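PDB 3GIR: aminomethyltransferase from Bartonella henselae, which belongs to the aminomethyltransferase (T-protein) family, with an N-terminal family domain followed by a C-terminal barrel domain. Local coordinates for residues Y39-K44 with C229-A234; L186-L191 with D240-W245. All blocks are in the same frame, centred on the assembly; numbering follows the deposited sequence.

Interaction 1: residues Y39-K44 with C229-A234; sequences YELHEK and CARALA
Leu-41 of helix 39-44 meets Arg-231 and Ala-234 of helix 227-238. CD2 of Leu-41 sits over the centre of the Arg-231 guanidinium, 3.6 Å above its plane, and lies 3.7 Å from CZ of Arg-231. This is packing of a methyl on a flat cation. The other methyl, CD1 of Leu-41, touches CB of Ala-234 at 3.7 Å and also reaches the aliphatic CG of Arg-231. Leu-41 thus fills the angle between the arginine chain and the next turn of its helix.

Arg-231 spans the gap because its chain is stretched. CG is anti to the backbone N (chi1 -176°) and the chain stays extended to NE. The guanidinium then passes Glu-40, whose CB lies at its edge, in plane. OE1 of Glu-40 and NH1 of Arg-231 are 3.7 Å apart, a long salt bridge. The carboxylate is turned 71° from the guanidinium plane. The ion pair is therefore probably a loose attraction at the exposed side of the contact. A second acid, Glu-235, forms a weak, long ion pair with NE of Arg-231.

The segment axes approach to 11.1 Å and run at 31° to each other. At that spacing the contact is made by side chains: Leu-41 reaches over to the short Ala-234, and Arg-231 reaches back. Trp-245 of strand 243-245 touches both Leu-41 and Ala-234. Ala-230 and Leu-233 pack on strand 220-225, and His-42 hydrogen-bonds Asp-80 of strand 76-80. Both helices therefore rest on strands of the mixed sheet in the N-terminal family domain.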
loop_
_atom_site.group_PDB
_atom_site.type_symbol
_atom_site.label_atom_id
_atom_site.label_comp_id
_atom_site.label_asym_id
_atom_site.label_seq_id
_atom_site.Cartn_x
_atom_site.Cartn_y
_atom_site.Cartn_z
ATOM N N TYR A 39 -12.532 17.465 1.819
ATOM C CA TYR A 39 -11.676 18.423 2.527
ATOM C C TYR A 39 -12.404 19.123 3.654
ATOM O O TYR A 39 -11.888 19.222 4.770
ATOM C CB TYR A 39 -11.107 19.469 1.573
ATOM C CG TYR A 39 -10.394 20.597 2.291
ATOM C CD1 TYR A 39 -9.105 20.429 2.735
ATOM C CD2 TYR A 39 -11.054 21.785 2.587
ATOM C CE1 TYR A 39 -8.397 21.448 3.394
ATOM C CE2 TYR A 39 -10.369 22.827 3.297
ATOM C CZ TYR A 39 -9.037 22.618 3.676
ATOM O OH TYR A 39 -8.345 23.568 4.353
ATOM N N GLU A 40 -13.654 19.580 3.392
ATOM C CA GLU A 40 -14.363 20.292 4.462
ATOM C C GLU A 40 -14.627 19.476 5.743
ATOM O O GLU A 40 -14.616 20.019 6.870
ATOM C CB GLU A 40 -15.708 20.842 3.929
ATOM C CG GLU A 40 -15.536 22.005 3.011
ATOM C CD GLU A 40 -16.908 22.478 2.429
ATOM O OE1 GLU A 40 -17.977 22.188 3.059
ATOM O OE2 GLU A 40 -16.919 23.116 1.345
ATOM N N LEU A 41 -14.867 18.153 5.622
ATOM C CA LEU A 41 -14.978 17.296 6.766
ATOM C C LEU A 41 -13.685 17.275 7.576
ATOM O O LEU A 41 -13.730 17.230 8.826
ATOM C CB LEU A 41 -15.378 15.835 6.420
ATOM C CG LEU A 41 -16.745 15.547 5.841
ATOM C CD1 LEU A 41 -17.009 14.019 5.715
ATOM C CD2 LEU A 41 -17.806 16.253 6.745
ATOM N N HIS A 42 -12.574 17.256 6.877
ATOM C CA HIS A 42 -11.285 17.231 7.549
ATOM C C HIS A 42 -11.044 18.554 8.259
ATOM O O HIS A 42 -10.567 18.532 9.411
ATOM C CB HIS A 42 -10.145 16.861 6.593
ATOM C CG HIS A 42 -10.376 15.544 5.954
ATOM N ND1 HIS A 42 -10.494 14.394 6.705
ATOM C CD2 HIS A 42 -10.586 15.189 4.660
ATOM C CE1 HIS A 42 -10.711 13.371 5.894
ATOM N NE2 HIS A 42 -10.828 13.823 4.653
ATOM N N GLU A 43 -11.351 19.658 7.591
ATOM C CA GLU A 43 -11.209 20.993 8.178
ATOM C C GLU A 43 -12.076 21.072 9.450
ATOM O O GLU A 43 -11.587 21.485 10.542
ATOM C CB GLU A 43 -11.557 22.042 7.120
ATOM C CG GLU A 43 -10.780 23.307 7.181
ATOM C CD GLU A 43 -11.321 24.297 8.238
ATOM O OE1 GLU A 43 -12.559 24.254 8.496
ATOM O OE2 GLU A 43 -10.515 25.112 8.818
ATOM N N LYS A 44 -13.349 20.650 9.376
ATOM C CA LYS A 44 -14.241 20.621 10.561
ATOM C C LYS A 44 -13.743 19.754 11.731
ATOM O O LYS A 44 -13.968 20.040 12.901
ATOM C CB LYS A 44 -15.697 20.169 10.188
ATOM N N CYS A 229 -22.016 10.846 -3.136
ATOM C CA CYS A 229 -22.549 9.999 -2.070
ATOM C C CYS A 229 -21.667 9.935 -0.826
ATOM O O CYS A 229 -22.063 9.478 0.228
ATOM C CB CYS A 229 -22.655 8.548 -2.514
ATOM S SG CYS A 229 -23.872 8.257 -3.900
ATOM N N ALA A 230 -20.465 10.501 -0.959
ATOM C CA ALA A 230 -19.426 10.209 -0.003
ATOM C C ALA A 230 -19.531 10.932 1.280
ATOM O O ALA A 230 -19.195 10.368 2.299
ATOM C CB ALA A 230 -18.042 10.495 -0.631
ATOM N N ARG A 231 -19.882 12.230 1.276
ATOM C CA ARG A 231 -19.906 12.979 2.524
ATOM C C ARG A 231 -20.869 12.365 3.507
ATOM O O ARG A 231 -20.583 12.157 4.683
ATOM C CB ARG A 231 -20.228 14.428 2.243
ATOM C CG ARG A 231 -20.200 15.321 3.416
ATOM C CD ARG A 231 -20.780 16.700 3.108
ATOM N NE ARG A 231 -20.945 17.395 4.370
ATOM C CZ ARG A 231 -20.154 18.339 4.872
ATOM N NH1 ARG A 231 -19.086 18.833 4.206
ATOM N NH2 ARG A 231 -20.482 18.833 6.071
ATOM N N ALA A 232 -22.057 12.020 3.015
ATOM C CA ALA A 232 -23.019 11.367 3.866
ATOM C C ALA A 232 -22.541 10.023 4.458
ATOM O O ALA A 232 -22.730 9.737 5.656
ATOM C CB ALA A 232 -24.400 11.257 3.109
ATOM N N LEU A 233 -21.896 9.177 3.675
ATOM C CA LEU A 233 -21.374 7.957 4.167
ATOM C C LEU A 233 -20.310 8.200 5.255
ATOM O O LEU A 233 -20.273 7.543 6.275
ATOM C CB LEU A 233 -20.797 7.110 3.038
ATOM C CG LEU A 233 -20.105 5.815 3.467
ATOM C CD1 LEU A 233 -21.066 4.883 4.277
ATOM C CD2 LEU A 233 -19.394 5.062 2.333
ATOM N N ALA A 234 -19.382 9.083 4.954
ATOM C CA ALA A 234 -18.339 9.353 5.939
ATOM C C ALA A 234 -18.880 9.867 7.242
ATOM O O ALA A 234 -18.448 9.376 8.299
ATOM C CB ALA A 234 -17.311 10.339 5.382
#

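Interaction 2: residues L186-L191 with D240-W245; sequences LADAGL and DSRVEW. With NA (sodium ion), chain B.
Asp-188, at the end of helix 182-188, faces Arg-242 in the type I turn Asp-240 to Val-243, while the helix closes in a Schellman motif with Gly-190 at positive phi. NH2 of Arg-242 donates to OD2 of Asp-188 at 2.8 Å, with an N-H...O angle of 162°. The oxygen is met on its anti side, 27° out of the carboxylate plane. Water 1 closes a small ring, donating to OD2 of Asp-188 and accepting from NH1 of Arg-242.

The arginine is steadied from within its own turn. It grips Asp-240 side-on: NH2 of Arg-242 reaches OD1 of Asp-240 at 2.8 Å, and NE of Arg-242 reaches OD2 of Asp-240 at 2.9 Å. Both oxygens use their syn lone pairs. A bend at chi3 (-72°) brings the guanidinium back alongside this carboxylate. OD2 of Asp-240 also accepts from the backbone N of Arg-242 through its anti lone pair. NH2 of Arg-242 serves two carboxylates, and the guanidinium charge probably offsets the repulsion between them.

The sodium ion is bound by O of Asp-240 and O of Val-243, each at 2.4 Å. Waters 2, 3 and 4 and Leu-238 O complete its shell. Waters 2 and 3 also donate to the carboxylate of Glu-244. The motif is an Asx turn within a beta turn, joined to a salt-bridge network beside a sodium site of three backbone carbonyls and three waters.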
loop_
_atom_site.group_PDB
_atom_site.type_symbol
_atom_site.label_atom_id
_atom_site.label_comp_id
_atom_site.label_asym_id
_atom_site.label_seq_id
_atom_site.Cartn_x
_atom_site.Cartn_y
_atom_site.Cartn_z
ATOM N N LEU A 186 -19.191 -1.705 10.158
ATOM C CA LEU A 186 -19.727 -1.859 8.834
ATOM C C LEU A 186 -21.135 -2.446 8.906
ATOM O O LEU A 186 -22.062 -1.904 8.330
ATOM C CB LEU A 186 -18.842 -2.733 7.964
ATOM C CG LEU A 186 -19.065 -2.771 6.499
ATOM C CD1 LEU A 186 -18.613 -1.469 5.846
ATOM C CD2 LEU A 186 -18.475 -3.950 5.879
ATOM N N ALA A 187 -21.263 -3.550 9.608
ATOM C CA ALA A 187 -22.612 -4.213 9.810
ATOM C C ALA A 187 -23.623 -3.252 10.433
ATOM O O ALA A 187 -24.733 -3.127 9.963
ATOM C CB ALA A 187 -22.476 -5.471 10.657
ATOM N N ASP A 188 -23.235 -2.541 11.474
ATOM C CA ASP A 188 -24.185 -1.654 12.162
ATOM C C ASP A 188 -24.554 -0.426 11.334
ATOM O O ASP A 188 -25.572 0.227 11.583
ATOM C CB ASP A 188 -23.637 -1.224 13.532
ATOM C CG ASP A 188 -23.558 -2.364 14.561
ATOM O OD1 ASP A 188 -24.050 -3.496 14.339
ATOM O OD2 ASP A 188 -22.901 -2.138 15.614
ATOM N N ALA A 189 -23.719 -0.072 10.356
ATOM C CA ALA A 189 -24.030 0.998 9.435
ATOM C C ALA A 189 -24.947 0.527 8.298
ATOM O O ALA A 189 -25.300 1.332 7.420
ATOM C CB ALA A 189 -22.738 1.630 8.858
ATOM N N GLY A 190 -25.289 -0.758 8.292
ATOM C CA GLY A 190 -26.113 -1.342 7.239
ATOM C C GLY A 190 -25.457 -1.595 5.929
ATOM O O GLY A 190 -26.152 -1.789 4.918
ATOM N N LEU A 191 -24.113 -1.687 5.939
ATOM C CA LEU A 191 -23.391 -1.924 4.714
ATOM C C LEU A 191 -22.981 -3.396 4.633
ATOM O O LEU A 191 -22.595 -3.986 5.622
ATOM C CB LEU A 191 -22.140 -1.045 4.622
ATOM C CG LEU A 191 -22.408 0.422 4.856
ATOM C CD1 LEU A 191 -21.039 1.084 5.204
ATOM C CD2 LEU A 191 -23.058 1.001 3.652
ATOM N N ASP A 240 -20.406 6.654 14.498
ATOM C CA ASP A 240 -20.275 5.450 15.346
ATOM C C ASP A 240 -19.220 5.772 16.401
ATOM O O ASP A 240 -18.125 6.328 16.066
ATOM C CB ASP A 240 -19.848 4.239 14.493
ATOM C CG ASP A 240 -19.880 2.926 15.213
ATOM O OD1 ASP A 240 -20.559 1.963 14.751
ATOM O OD2 ASP A 240 -19.192 2.793 16.262
ATOM N N SER A 241 -19.506 5.457 17.657
ATOM C CA SER A 241 -18.592 5.850 18.729
ATOM C C SER A 241 -17.246 5.073 18.690
ATOM O O SER A 241 -16.295 5.477 19.338
ATOM C CB SER A 241 -19.295 5.680 20.096
ATOM O OG SER A 241 -19.492 4.279 20.283
ATOM N N ARG A 242 -17.177 4.010 17.908
ATOM C CA ARG A 242 -15.946 3.212 17.755
ATOM C C ARG A 242 -14.985 3.825 16.685
ATOM O O ARG A 242 -13.859 3.339 16.614
ATOM C CB ARG A 242 -16.228 1.782 17.422
ATOM C CG ARG A 242 -17.053 1.093 18.540
ATOM C CD ARG A 242 -17.642 -0.160 18.102
ATOM N NE ARG A 242 -18.749 0.053 17.178
ATOM C CZ ARG A 242 -19.645 -0.889 16.859
ATOM N NH1 ARG A 242 -19.547 -2.159 17.314
ATOM N NH2 ARG A 242 -20.611 -0.568 16.050
ATOM N N VAL A 243 -15.469 4.825 15.933
ATOM C CA VAL A 243 -14.757 5.314 14.738
ATOM C C VAL A 243 -14.190 6.716 14.981
ATOM O O VAL A 243 -14.876 7.619 15.460
ATOM C CB VAL A 243 -15.703 5.369 13.538
ATOM C CG1 VAL A 243 -15.042 5.840 12.259
ATOM C CG2 VAL A 243 -16.256 3.954 13.235
ATOM N N GLU A 244 -12.911 6.863 14.615
ATOM C CA GLU A 244 -12.293 8.182 14.519
ATOM C C GLU A 244 -11.578 8.304 13.210
ATOM O O GLU A 244 -11.078 7.315 12.682
ATOM C CB GLU A 244 -11.297 8.399 15.647
ATOM C CG GLU A 244 -11.878 8.263 17.079
ATOM C CD GLU A 244 -12.803 9.428 17.496
ATOM O OE1 GLU A 244 -12.914 10.449 16.807
ATOM O OE2 GLU A 244 -13.474 9.327 18.556
ATOM N N TRP A 245 -11.424 9.525 12.728
ATOM C CA TRP A 245 -10.525 9.797 11.606
ATOM C C TRP A 245 -9.046 9.587 12.019
ATOM O O TRP A 245 -8.647 9.891 13.168
ATOM C CB TRP A 245 -10.591 11.248 11.211
ATOM C CG TRP A 245 -11.747 11.726 10.399
ATOM C CD1 TRP A 245 -12.618 12.710 10.809
ATOM C CD2 TRP A 245 -12.138 11.359 9.074
ATOM N NE1 TRP A 245 -13.519 12.964 9.834
ATOM C CE2 TRP A 245 -13.259 12.158 8.742
ATOM C CE3 TRP A 245 -11.677 10.450 8.142
ATOM C CZ2 TRP A 245 -13.897 12.085 7.497
ATOM C CZ3 TRP A 245 -12.318 10.347 6.939
ATOM C CH2 TRP A 245 -13.438 11.172 6.613
HETATM NA NA NA B . -17.011 8.399 16.116
HETATM O O HOH W 1 -21.632 -4.207 17.172
HETATM O O HOH W 2 -16.067 8.258 18.405
HETATM O O HOH W 3 -16.050 10.571 16.230
HETATM O O HOH W 4 -18.979 9.332 17.354
#

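From the N terminus, helix 39-44 comes first and the segment 186-191 second. Helix 227-238 then closes interaction 1 over 184 intervening residues. The turn and strand at 240-245 follow and close interaction 2 over 48. The segments alternate, so the two loops cross. The contacts also touch directly: the rings of Trp-245 and His-42 meet at an inclined angle, and Leu-233 meets Leu-191. Helix 227-238 leads through the sodium-binding turn into strand 243-245, an outermost strand of the mixed sheet. Interaction 1 ties an early helix to helix 227-238, and interaction 2 ties the end of helix 182-188 to the turn that follows helix 227-238, all within the N-terminal family domain.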